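Local coordinates for predicted zincin-like metalloprotease (Acidothermus cellulolyticus 11B, PDB 3E11), which has no established function but is predicted to be a zincin-like metalloprotease and can bind calcium, at residues A[68-76]-A[89-98]; A[2-13]-A[76-87]. All blocks are in the same frame, centred on the assembly; numbering follows the deposited sequence.

Contact 1. Residues A[68-76]-A[89-98]; sequences RIIIYRNTI and EVRKTVVHEI
I69 and I71 face V94 across a strand-on-helix layer in which strand 68-72 runs at 146° to helix 89-98, with axes 9.4 Å apart at their closest. I69 has an extended chain (chi2 174°), which carries its CD1 into the helix surface, 3.9 Å from CG1 of V94, and against CB of E97, the two side chains crossing at a slant. The carboxylate of E97 turns away from this apolar patch. I71 is bent at chi2 (-64°); its CD1 touches CG2 of V94 at 3.9 Å, the side chains at about a right angle, and CG2 of T93 at a tight 3.5 Å, where the two slide past each other in opposite directions. The CG2 of I71 rests 4.1 Å from CG2 of V90. In one of two conformers, I76 adds its CG2 to the same valine methyl and sets CD1 3.8 Å from CG of E89 and 3.7 Å from OG1 of T93.

T93 can offer carbon to I71 because its hydroxyl is folded back into its own helix, where OG1 donates to the carbonyl O of E89 at 2.8 Å. The backbone N of T93 reaches that oxygen from the opposite face. H96 and E97 belong to an HExxH sequence, consistent with the zincin metal-binding helix, although no metal is bound. Between these two segments the join rests on apolar side-chain packing, with no hydrogen bond across it.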
loop_
_atom_site.group_PDB
_atom_site.type_symbol
_atom_site.label_atom_id
_atom_site.label_comp_id
_atom_site.label_asym_id
_atom_site.label_seq_id
_atom_site.Cartn_x
_atom_site.Cartn_y
_atom_site.Cartn_z
ATOM N N ARG A 68 7.027 -0.532 6.117
ATOM C CA ARG A 68 6.183 -1.427 5.313
ATOM C C ARG A 68 4.780 -0.829 5.204
ATOM O O ARG A 68 4.296 -0.221 6.147
ATOM C CB ARG A 68 6.140 -2.830 5.924
ATOM C CG ARG A 68 7.419 -3.608 5.733
ATOM C CD ARG A 68 7.463 -4.938 6.532
ATOM N NE ARG A 68 8.669 -5.672 6.160
ATOM C CZ ARG A 68 8.780 -6.997 5.963
ATOM N NH1 ARG A 68 7.746 -7.831 6.054
ATOM N NH2 ARG A 68 9.972 -7.493 5.638
ATOM N N ILE A 69 4.172 -0.953 4.036
ATOM C CA ILE A 69 2.744 -0.801 3.907
ATOM C C ILE A 69 2.215 -2.194 3.550
ATOM O O ILE A 69 2.589 -2.771 2.517
ATOM C CB ILE A 69 2.362 0.231 2.850
ATOM C CG1 ILE A 69 2.763 1.650 3.320
ATOM C CG2 ILE A 69 0.883 0.208 2.589
ATOM C CD1 ILE A 69 2.548 2.727 2.250
ATOM N N ILE A 70 1.399 -2.742 4.442
ATOM C CA ILE A 70 0.772 -4.042 4.190
ATOM C C ILE A 70 -0.500 -3.809 3.401
ATOM O O ILE A 70 -1.236 -2.880 3.712
ATOM C CB ILE A 70 0.464 -4.780 5.490
ATOM C CG1 ILE A 70 1.690 -4.795 6.430
ATOM C CG2 ILE A 70 -0.001 -6.212 5.186
ATOM C CD1 ILE A 70 2.935 -5.383 5.833
ATOM N N ILE A 71 -0.741 -4.634 2.377
ATOM C CA ILE A 71 -1.951 -4.565 1.539
ATOM C C ILE A 71 -2.644 -5.909 1.704
ATOM O O ILE A 71 -1.993 -6.941 1.627
ATOM C CB ILE A 71 -1.609 -4.300 0.044
ATOM C CG1 ILE A 71 -1.050 -2.891 -0.133
ATOM C CG2 ILE A 71 -2.801 -4.476 -0.854
ATOM C CD1 ILE A 71 -1.991 -1.755 0.201
ATOM N N TYR A 72 -3.943 -5.886 2.004
ATOM C CA TYR A 72 -4.721 -7.105 2.315
ATOM C C TYR A 72 -5.483 -7.564 1.083
ATOM O O TYR A 72 -6.429 -6.924 0.644
ATOM C CB TYR A 72 -5.651 -6.863 3.507
ATOM C CG TYR A 72 -4.834 -6.566 4.749
ATOM C CD1 TYR A 72 -4.031 -7.560 5.312
ATOM C CD2 TYR A 72 -4.772 -5.302 5.283
ATOM C CE1 TYR A 72 -3.247 -7.310 6.433
ATOM C CE2 TYR A 72 -3.978 -5.019 6.402
ATOM C CZ TYR A 72 -3.214 -6.028 6.967
ATOM O OH TYR A 72 -2.426 -5.780 8.060
ATOM N N ARG A 73 -5.053 -8.677 0.519
ATOM C CA ARG A 73 -5.585 -9.134 -0.756
ATOM C C ARG A 73 -7.087 -9.439 -0.661
ATOM O O ARG A 73 -7.864 -9.057 -1.533
ATOM C CB ARG A 73 -4.787 -10.373 -1.195
ATOM C CG ARG A 73 -5.175 -10.963 -2.526
ATOM C CD ARG A 73 -4.127 -11.962 -3.031
ATOM N NE ARG A 73 -3.997 -13.055 -2.089
ATOM C CZ ARG A 73 -2.887 -13.373 -1.413
ATOM N NH1 ARG A 73 -1.737 -12.719 -1.588
ATOM N NH2 ARG A 73 -2.925 -14.391 -0.555
ATOM N N ASN A 74 -7.503 -10.127 0.402
ATOM C CA ASN A 74 -8.919 -10.534 0.482
ATOM C C ASN A 74 -9.864 -9.324 0.526
ATOM O O ASN A 74 -10.890 -9.288 -0.184
ATOM C CB ASN A 74 -9.155 -11.446 1.677
ATOM C CG ASN A 74 -8.530 -12.786 1.506
ATOM O OD1 ASN A 74 -7.983 -13.099 0.445
ATOM N ND2 ASN A 74 -8.599 -13.602 2.538
ATOM N N THR A 75 -9.526 -8.337 1.357
ATOM C CA THR A 75 -10.450 -7.238 1.641
ATOM C C THR A 75 -10.485 -6.298 0.442
ATOM O O THR A 75 -11.537 -5.773 0.111
ATOM C CB THR A 75 -10.116 -6.490 2.961
ATOM O OG1 THR A 75 -8.731 -6.187 2.987
ATOM C CG2 THR A 75 -10.448 -7.338 4.158
ATOM N N ILE A 76 -9.349 -6.129 -0.234
ATOM C CA ILE A 76 -9.251 -5.361 -1.486
ATOM C C ILE A 76 -10.081 -6.010 -2.584
ATOM O O ILE A 76 -10.856 -5.344 -3.284
ATOM C CB ILE A 76 -7.768 -5.254 -1.982
ATOM C CG1 ILE A 76 -6.944 -4.300 -1.092
ATOM C CG2 ILE A 76 -7.696 -4.807 -3.451
ATOM C CD1 ILE A 76 -7.022 -2.803 -1.472
ATOM N N GLU A 89 -7.630 0.364 -6.446
ATOM C CA GLU A 89 -7.876 0.238 -5.041
ATOM C C GLU A 89 -6.583 0.078 -4.260
ATOM O O GLU A 89 -6.424 0.657 -3.187
ATOM C CB GLU A 89 -8.824 -0.925 -4.778
ATOM C CG GLU A 89 -9.552 -0.827 -3.460
ATOM C CD GLU A 89 -10.380 0.448 -3.347
ATOM O OE1 GLU A 89 -11.006 0.860 -4.328
ATOM O OE2 GLU A 89 -10.375 1.052 -2.281
ATOM N N VAL A 90 -5.690 -0.747 -4.764
ATOM C CA VAL A 90 -4.356 -0.867 -4.149
ATOM C C VAL A 90 -3.609 0.485 -4.151
ATOM O O VAL A 90 -3.053 0.904 -3.115
ATOM C CB VAL A 90 -3.492 -1.943 -4.810
ATOM C CG1 VAL A 90 -2.027 -1.933 -4.222
ATOM C CG2 VAL A 90 -4.088 -3.334 -4.595
ATOM N N ARG A 91 -3.606 1.171 -5.292
ATOM C CA ARG A 91 -2.942 2.462 -5.402
ATOM C C ARG A 91 -3.527 3.440 -4.391
ATOM O O ARG A 91 -2.793 4.123 -3.682
ATOM C CB ARG A 91 -3.061 3.029 -6.825
ATOM C CG ARG A 91 -2.148 4.216 -7.073
ATOM C CD ARG A 91 -2.268 4.661 -8.507
ATOM N NE ARG A 91 -1.660 3.704 -9.452
ATOM C CZ ARG A 91 -2.243 3.256 -10.569
ATOM N NH1 ARG A 91 -3.482 3.635 -10.907
ATOM N NH2 ARG A 91 -1.586 2.414 -11.366
ATOM N N LYS A 92 -4.857 3.488 -4.321
ATOM C CA LYS A 92 -5.526 4.439 -3.457
ATOM C C LYS A 92 -5.141 4.148 -2.006
ATOM O O LYS A 92 -4.896 5.062 -1.242
ATOM C CB LYS A 92 -7.032 4.399 -3.656
ATOM C CG LYS A 92 -7.813 5.103 -2.601
ATOM C CD LYS A 92 -9.319 5.020 -2.865
ATOM C CE LYS A 92 -10.079 5.526 -1.647
ATOM N NZ LYS A 92 -11.550 5.634 -1.872
ATOM N N THR A 93 -5.044 2.873 -1.670
ATOM C CA THR A 93 -4.705 2.441 -0.320
ATOM C C THR A 93 -3.281 2.833 0.097
ATOM O O THR A 93 -3.088 3.396 1.175
ATOM C CB THR A 93 -4.922 0.923 -0.171
ATOM O OG1 THR A 93 -6.304 0.641 -0.395
ATOM C CG2 THR A 93 -4.509 0.424 1.220
ATOM N N VAL A 94 -2.315 2.550 -0.765
ATOM C CA VAL A 94 -0.918 2.934 -0.547
ATOM C C VAL A 94 -0.806 4.460 -0.376
ATOM O O VAL A 94 -0.151 4.945 0.570
ATOM C CB VAL A 94 -0.007 2.431 -1.687
ATOM C CG1 VAL A 94 1.402 2.949 -1.504
ATOM C CG2 VAL A 94 0.009 0.897 -1.751
ATOM N N VAL A 95 -1.422 5.218 -1.292
ATOM C CA VAL A 95 -1.347 6.685 -1.223
ATOM C C VAL A 95 -1.984 7.236 0.069
ATOM O O VAL A 95 -1.416 8.117 0.743
ATOM C CB VAL A 95 -1.967 7.356 -2.460
ATOM C CG1 VAL A 95 -2.071 8.864 -2.258
ATOM C CG2 VAL A 95 -1.096 7.081 -3.666
ATOM N N HIS A 96 -3.134 6.707 0.455
ATOM C CA HIS A 96 -3.701 7.085 1.751
ATOM C C HIS A 96 -2.820 6.743 2.926
ATOM O O HIS A 96 -2.675 7.543 3.856
ATOM C CB HIS A 96 -5.103 6.493 1.929
ATOM C CG HIS A 96 -6.130 7.201 1.105
ATOM N ND1 HIS A 96 -7.283 7.727 1.634
ATOM C CD2 HIS A 96 -6.135 7.527 -0.211
ATOM C CE1 HIS A 96 -7.985 8.295 0.666
ATOM N NE2 HIS A 96 -7.306 8.190 -0.461
ATOM N N GLU A 97 -2.224 5.561 2.895
ATOM C CA GLU A 97 -1.408 5.125 4.011
ATOM C C GLU A 97 -0.172 5.998 4.123
ATOM O O GLU A 97 0.187 6.425 5.213
ATOM C CB GLU A 97 -1.047 3.634 3.893
ATOM C CG GLU A 97 -2.220 2.690 4.224
ATOM C CD GLU A 97 -2.769 2.928 5.622
ATOM O OE1 GLU A 97 -1.983 3.224 6.534
ATOM O OE2 GLU A 97 -3.995 2.875 5.803
ATOM N N ILE A 98 0.469 6.308 3.003
ATOM C CA ILE A 98 1.665 7.144 3.067
ATOM C C ILE A 98 1.311 8.582 3.472
ATOM O O ILE A 98 2.006 9.199 4.296
ATOM C CB ILE A 98 2.511 7.061 1.757
ATOM C CG1 ILE A 98 3.935 7.565 2.032
ATOM C CG2 ILE A 98 1.869 7.764 0.596
ATOM C CD1 ILE A 98 4.686 6.728 3.063
#

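Contact 2. Residues A[2-13]-A[76-87]; sequences MVYVDPDRFDEL and ICALCETESEVI. With ACT (acetate ion), chain C.
R9 meets E83 side-on in a salt bridge between the first helix of this zincin-like fold and the start of helix 83-101. NE of R9 donates to OE2 of E83 at 2.9 Å and NH2 of R9 to OE1 of E83 at 2.8 Å. Both acceptors lie close to the guanidinium plane, yet the nitrogens come from above the carboxylate plane, and the two groups are turned 52° apart. CG of R9 runs anti to the backbone N, and the bend at chi2 (54°) sets NE and NH2 beside E83; NH1 is taken by E12 in the same helix, completing a three-residue network. L13 lies over one face of the guanidinium, with its CD2 3.8 Å above the plane. That CD2 also meets CD1 of I87, the side chains at about a right angle, while CD1 of L13 touches CG of E83 and CG1 of V86. With an alanine here, E83 and E12 would probably be left without their shared positive mate and L13 would lose its flat cover.

Deeper in, the F10 ring offers CE1 to two partners approaching obliquely: CG1 of V86 at 3.5 Å and SG of C77 at 3.8 Å, the latter a sulfur-aromatic contact. CG2 of I76 arrives at the ring edge. CG2 of V86 meets CG1 of V3 at 3.7 Å. The N of V3 donates in the carbonyl plane to O of C80 at 2.8 Å. Further along N-terminal loop residues 2-6, the N of V5 donates to atom O of an acetate, probably from the crystallisation liquor, at 3.2 Å and almost perfectly straight (179°).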
loop_
_atom_site.group_PDB
_atom_site.type_symbol
_atom_site.label_atom_id
_atom_site.label_comp_id
_atom_site.label_asym_id
_atom_site.label_seq_id
_atom_site.Cartn_x
_atom_site.Cartn_y
_atom_site.Cartn_z
HETATM N N MSE A 2 -17.245 -9.939 -7.357
HETATM C CA MSE A 2 -15.869 -9.734 -6.958
HETATM C C MSE A 2 -14.965 -10.614 -7.786
HETATM O O MSE A 2 -15.354 -11.733 -8.172
HETATM C CB MSE A 2 -15.652 -10.020 -5.472
HETATM C CG MSE A 2 -15.743 -11.427 -5.101
HETATM SE SE MSE A 2 -15.244 -11.645 -3.227
HETATM C CE MSE A 2 -13.456 -11.737 -3.385
ATOM N N VAL A 3 -13.769 -10.087 -8.014
ATOM C CA VAL A 3 -12.762 -10.695 -8.866
ATOM C C VAL A 3 -11.783 -11.474 -8.001
ATOM O O VAL A 3 -11.406 -11.036 -6.915
ATOM C CB VAL A 3 -12.039 -9.661 -9.760
ATOM C CG1 VAL A 3 -11.148 -8.705 -8.967
ATOM C CG2 VAL A 3 -11.243 -10.363 -10.825
ATOM N N TYR A 4 -11.437 -12.658 -8.469
ATOM C CA TYR A 4 -10.438 -13.477 -7.805
ATOM C C TYR A 4 -9.080 -13.177 -8.447
ATOM O O TYR A 4 -8.949 -13.143 -9.673
ATOM C CB TYR A 4 -10.752 -14.961 -7.965
ATOM C CG TYR A 4 -9.914 -15.846 -7.073
ATOM C CD1 TYR A 4 -8.579 -16.116 -7.372
ATOM C CD2 TYR A 4 -10.453 -16.393 -5.922
ATOM C CE1 TYR A 4 -7.811 -16.950 -6.554
ATOM C CE2 TYR A 4 -9.704 -17.208 -5.100
ATOM C CZ TYR A 4 -8.375 -17.468 -5.399
ATOM O OH TYR A 4 -7.659 -18.320 -4.571
ATOM N N VAL A 5 -8.094 -12.985 -7.603
ATOM C CA VAL A 5 -6.733 -12.761 -8.030
ATOM C C VAL A 5 -5.825 -13.663 -7.208
ATOM O O VAL A 5 -5.733 -13.539 -5.960
ATOM C CB VAL A 5 -6.321 -11.296 -7.858
ATOM C CG1 VAL A 5 -4.919 -11.082 -8.422
ATOM C CG2 VAL A 5 -7.328 -10.338 -8.525
ATOM N N ASP A 6 -5.155 -14.589 -7.893
ATOM C CA ASP A 6 -4.155 -15.454 -7.233
ATOM C C ASP A 6 -2.966 -14.635 -6.722
ATOM O O ASP A 6 -2.712 -13.547 -7.208
ATOM C CB ASP A 6 -3.685 -16.579 -8.146
ATOM C CG ASP A 6 -3.014 -16.071 -9.391
ATOM O OD1 ASP A 6 -3.765 -15.641 -10.278
ATOM O OD2 ASP A 6 -1.762 -16.126 -9.475
ATOM N N PRO A 7 -2.239 -15.152 -5.732
ATOM C CA PRO A 7 -1.147 -14.363 -5.104
ATOM C C PRO A 7 -0.099 -13.788 -6.089
ATOM O O PRO A 7 0.197 -12.579 -6.025
ATOM C CB PRO A 7 -0.531 -15.362 -4.140
ATOM C CG PRO A 7 -1.722 -16.199 -3.735
ATOM C CD PRO A 7 -2.429 -16.436 -5.051
ATOM N N ASP A 8 0.424 -14.614 -6.992
ATOM C CA ASP A 8 1.449 -14.130 -7.934
ATOM C C ASP A 8 0.896 -12.997 -8.778
ATOM O O ASP A 8 1.573 -12.000 -8.981
ATOM C CB ASP A 8 1.940 -15.204 -8.861
ATOM C CG ASP A 8 2.871 -16.172 -8.198
ATOM O OD1 ASP A 8 3.254 -15.980 -7.021
ATOM O OD2 ASP A 8 3.240 -17.135 -8.888
ATOM N N ARG A 9 -0.332 -13.152 -9.270
ATOM C CA ARG A 9 -0.952 -12.086 -10.081
ATOM C C ARG A 9 -1.194 -10.831 -9.270
ATOM O O ARG A 9 -0.985 -9.709 -9.749
ATOM C CB ARG A 9 -2.264 -12.577 -10.696
ATOM C CG ARG A 9 -2.960 -11.563 -11.556
ATOM C CD ARG A 9 -2.071 -11.008 -12.648
ATOM N NE ARG A 9 -2.835 -10.198 -13.597
ATOM C CZ ARG A 9 -2.284 -9.402 -14.494
ATOM N NH1 ARG A 9 -0.967 -9.311 -14.573
ATOM N NH2 ARG A 9 -3.039 -8.709 -15.338
ATOM N N PHE A 10 -1.602 -11.018 -8.011
ATOM C CA PHE A 10 -1.867 -9.870 -7.164
ATOM C C PHE A 10 -0.590 -9.057 -6.993
ATOM O O PHE A 10 -0.650 -7.843 -7.067
ATOM C CB PHE A 10 -2.457 -10.262 -5.808
ATOM C CG PHE A 10 -3.049 -9.091 -5.030
ATOM C CD1 PHE A 10 -4.365 -8.719 -5.214
ATOM C CD2 PHE A 10 -2.290 -8.417 -4.082
ATOM C CE1 PHE A 10 -4.940 -7.700 -4.501
ATOM C CE2 PHE A 10 -2.833 -7.372 -3.364
ATOM C CZ PHE A 10 -4.171 -7.003 -3.586
ATOM N N ASP A 11 0.550 -9.734 -6.826
ATOM C CA ASP A 11 1.851 -9.051 -6.780
ATOM C C ASP A 11 2.126 -8.166 -8.001
ATOM O O ASP A 11 2.606 -7.043 -7.864
ATOM C CB ASP A 11 2.993 -10.047 -6.570
ATOM C CG ASP A 11 2.935 -10.710 -5.220
ATOM O OD1 ASP A 11 2.326 -10.111 -4.323
ATOM O OD2 ASP A 11 3.475 -11.835 -5.081
ATOM N N GLU A 12 1.755 -8.648 -9.165
ATOM C CA GLU A 12 1.875 -7.894 -10.402
ATOM C C GLU A 12 0.980 -6.675 -10.435
ATOM O O GLU A 12 1.388 -5.616 -10.899
ATOM C CB GLU A 12 1.539 -8.818 -11.575
ATOM C CG GLU A 12 2.526 -9.991 -11.716
ATOM C CD GLU A 12 2.162 -11.011 -12.791
ATOM O OE1 GLU A 12 1.106 -10.882 -13.435
ATOM O OE2 GLU A 12 2.955 -11.962 -13.001
ATOM N N LEU A 13 -0.248 -6.836 -9.954
ATOM C CA LEU A 13 -1.177 -5.710 -9.784
ATOM C C LEU A 13 -0.644 -4.671 -8.768
ATOM O O LEU A 13 -0.783 -3.474 -8.971
ATOM C CB LEU A 13 -2.561 -6.237 -9.398
ATOM C CG LEU A 13 -3.160 -7.191 -10.473
ATOM C CD1 LEU A 13 -4.592 -7.573 -10.126
ATOM C CD2 LEU A 13 -3.077 -6.625 -11.872
ATOM N N ILE A 76 -9.349 -6.129 -0.234
ATOM C CA ILE A 76 -9.251 -5.361 -1.486
ATOM C C ILE A 76 -10.081 -6.010 -2.584
ATOM O O ILE A 76 -10.856 -5.344 -3.284
ATOM C CB ILE A 76 -7.768 -5.254 -1.982
ATOM C CG1 ILE A 76 -6.944 -4.300 -1.092
ATOM C CG2 ILE A 76 -7.696 -4.807 -3.451
ATOM C CD1 ILE A 76 -7.022 -2.803 -1.472
ATOM N N CYS A 77 -9.886 -7.309 -2.770
ATOM C CA CYS A 77 -10.555 -7.995 -3.891
ATOM C C CYS A 77 -12.049 -8.008 -3.742
ATOM O O CYS A 77 -12.755 -7.873 -4.711
ATOM C CB CYS A 77 -10.041 -9.415 -4.102
ATOM S SG CYS A 77 -8.347 -9.422 -4.823
ATOM N N ALA A 78 -12.527 -8.126 -2.512
ATOM C CA ALA A 78 -13.965 -8.123 -2.222
ATOM C C ALA A 78 -14.663 -6.870 -2.722
ATOM O O ALA A 78 -15.860 -6.900 -2.960
ATOM C CB ALA A 78 -14.211 -8.273 -0.755
ATOM N N LEU A 79 -13.926 -5.771 -2.824
ATOM C CA LEU A 79 -14.447 -4.503 -3.317
ATOM C C LEU A 79 -14.354 -4.305 -4.850
ATOM O O LEU A 79 -14.813 -3.259 -5.370
ATOM C CB LEU A 79 -13.674 -3.362 -2.634
ATOM C CG LEU A 79 -13.898 -3.147 -1.148
ATOM C CD1 LEU A 79 -12.888 -2.083 -0.651
ATOM C CD2 LEU A 79 -15.295 -2.759 -0.902
ATOM N N CYS A 80 -13.738 -5.253 -5.555
ATOM C CA CYS A 80 -13.346 -5.075 -6.963
ATOM C C CYS A 80 -13.948 -6.116 -7.904
ATOM O O CYS A 80 -13.975 -7.305 -7.610
ATOM C CB CYS A 80 -11.831 -5.081 -7.102
ATOM S SG CYS A 80 -11.040 -3.706 -6.148
ATOM N N GLU A 81 -14.370 -5.664 -9.073
ATOM C CA GLU A 81 -14.993 -6.545 -10.067
ATOM C C GLU A 81 -14.045 -6.791 -11.243
ATOM O O GLU A 81 -14.340 -7.630 -12.115
ATOM C CB GLU A 81 -16.342 -5.944 -10.549
ATOM C CG GLU A 81 -17.404 -5.993 -9.435
ATOM C CD GLU A 81 -18.743 -5.441 -9.827
ATOM O OE1 GLU A 81 -18.864 -4.843 -10.917
ATOM O OE2 GLU A 81 -19.708 -5.649 -9.056
ATOM N N THR A 82 -12.925 -6.054 -11.294
ATOM C CA THR A 82 -11.922 -6.245 -12.330
ATOM C C THR A 82 -10.520 -6.030 -11.746
ATOM O O THR A 82 -10.371 -5.423 -10.682
ATOM C CB THR A 82 -12.091 -5.314 -13.542
ATOM O OG1 THR A 82 -11.683 -3.983 -13.187
ATOM C CG2 THR A 82 -13.518 -5.316 -14.054
ATOM N N GLU A 83 -9.518 -6.554 -12.453
ATOM C CA GLU A 83 -8.099 -6.322 -12.157
ATOM C C GLU A 83 -7.695 -4.851 -12.140
ATOM O O GLU A 83 -6.938 -4.421 -11.247
ATOM C CB GLU A 83 -7.208 -7.085 -13.137
ATOM C CG GLU A 83 -7.116 -8.543 -12.831
ATOM C CD GLU A 83 -6.166 -9.261 -13.805
ATOM O OE1 GLU A 83 -5.844 -8.697 -14.876
ATOM O OE2 GLU A 83 -5.726 -10.364 -13.470
ATOM N N SER A 84 -8.245 -4.078 -13.071
ATOM C CA SER A 84 -8.025 -2.628 -13.071
ATOM C C SER A 84 -8.579 -1.979 -11.803
ATOM O O SER A 84 -7.917 -1.098 -11.227
ATOM C CB SER A 84 -8.614 -1.972 -14.302
ATOM O OG SER A 84 -8.048 -2.521 -15.485
ATOM N N GLU A 85 -9.760 -2.420 -11.348
ATOM C CA GLU A 85 -10.320 -1.904 -10.083
ATOM C C GLU A 85 -9.400 -2.258 -8.930
ATOM O O GLU A 85 -9.187 -1.447 -8.031
ATOM C CB GLU A 85 -11.738 -2.398 -9.822
ATOM C CG GLU A 85 -12.744 -1.784 -10.777
ATOM C CD GLU A 85 -14.191 -2.135 -10.476
ATOM O OE1 GLU A 85 -14.485 -2.917 -9.560
ATOM O OE2 GLU A 85 -15.054 -1.594 -11.187
ATOM N N VAL A 86 -8.837 -3.459 -8.960
ATOM C CA VAL A 86 -7.875 -3.892 -7.929
ATOM C C VAL A 86 -6.646 -2.963 -7.922
ATOM O O VAL A 86 -6.226 -2.483 -6.862
ATOM C CB VAL A 86 -7.407 -5.373 -8.084
ATOM C CG1 VAL A 86 -6.292 -5.689 -7.093
ATOM C CG2 VAL A 86 -8.544 -6.313 -7.835
ATOM N N ILE A 87 -6.077 -2.721 -9.091
ATOM C CA ILE A 87 -4.930 -1.810 -9.223
ATOM C C ILE A 87 -5.245 -0.459 -8.586
ATOM O O ILE A 87 -4.454 0.072 -7.759
ATOM C CB ILE A 87 -4.505 -1.617 -10.714
ATOM C CG1 ILE A 87 -3.871 -2.915 -11.269
ATOM C CG2 ILE A 87 -3.500 -0.495 -10.821
ATOM C CD1 ILE A 87 -3.820 -3.011 -12.786
HETATM C C ACT C . -8.421 -13.771 -3.500
HETATM O O ACT C . -8.681 -13.007 -4.489
HETATM O OXT ACT C . -7.216 -14.110 -3.335
HETATM C CH3 ACT C . -9.483 -14.280 -2.562
#

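In the fold
From the N terminus, segment 2-13 opens the first loop by starting helix 7-19. The chain then builds strands 32-37 and 47-50 and reaches 67-72, the middle strand of the sheet, where contact 1 opens. Contact 2 closes next, at 76-87, after a 62-residue excursion, and contact 1 closes last, only 12 residues beyond its first segment. The two loops therefore cross, with I76 shared between them. Contact 1 sets helix 83-101 against the sheet near the centre of the chain, whereas contact 2 ties the N-terminal loop residues 2-6 and helix 7-19 to the start of that same helix. F10 joins them, touching both R73 and V90.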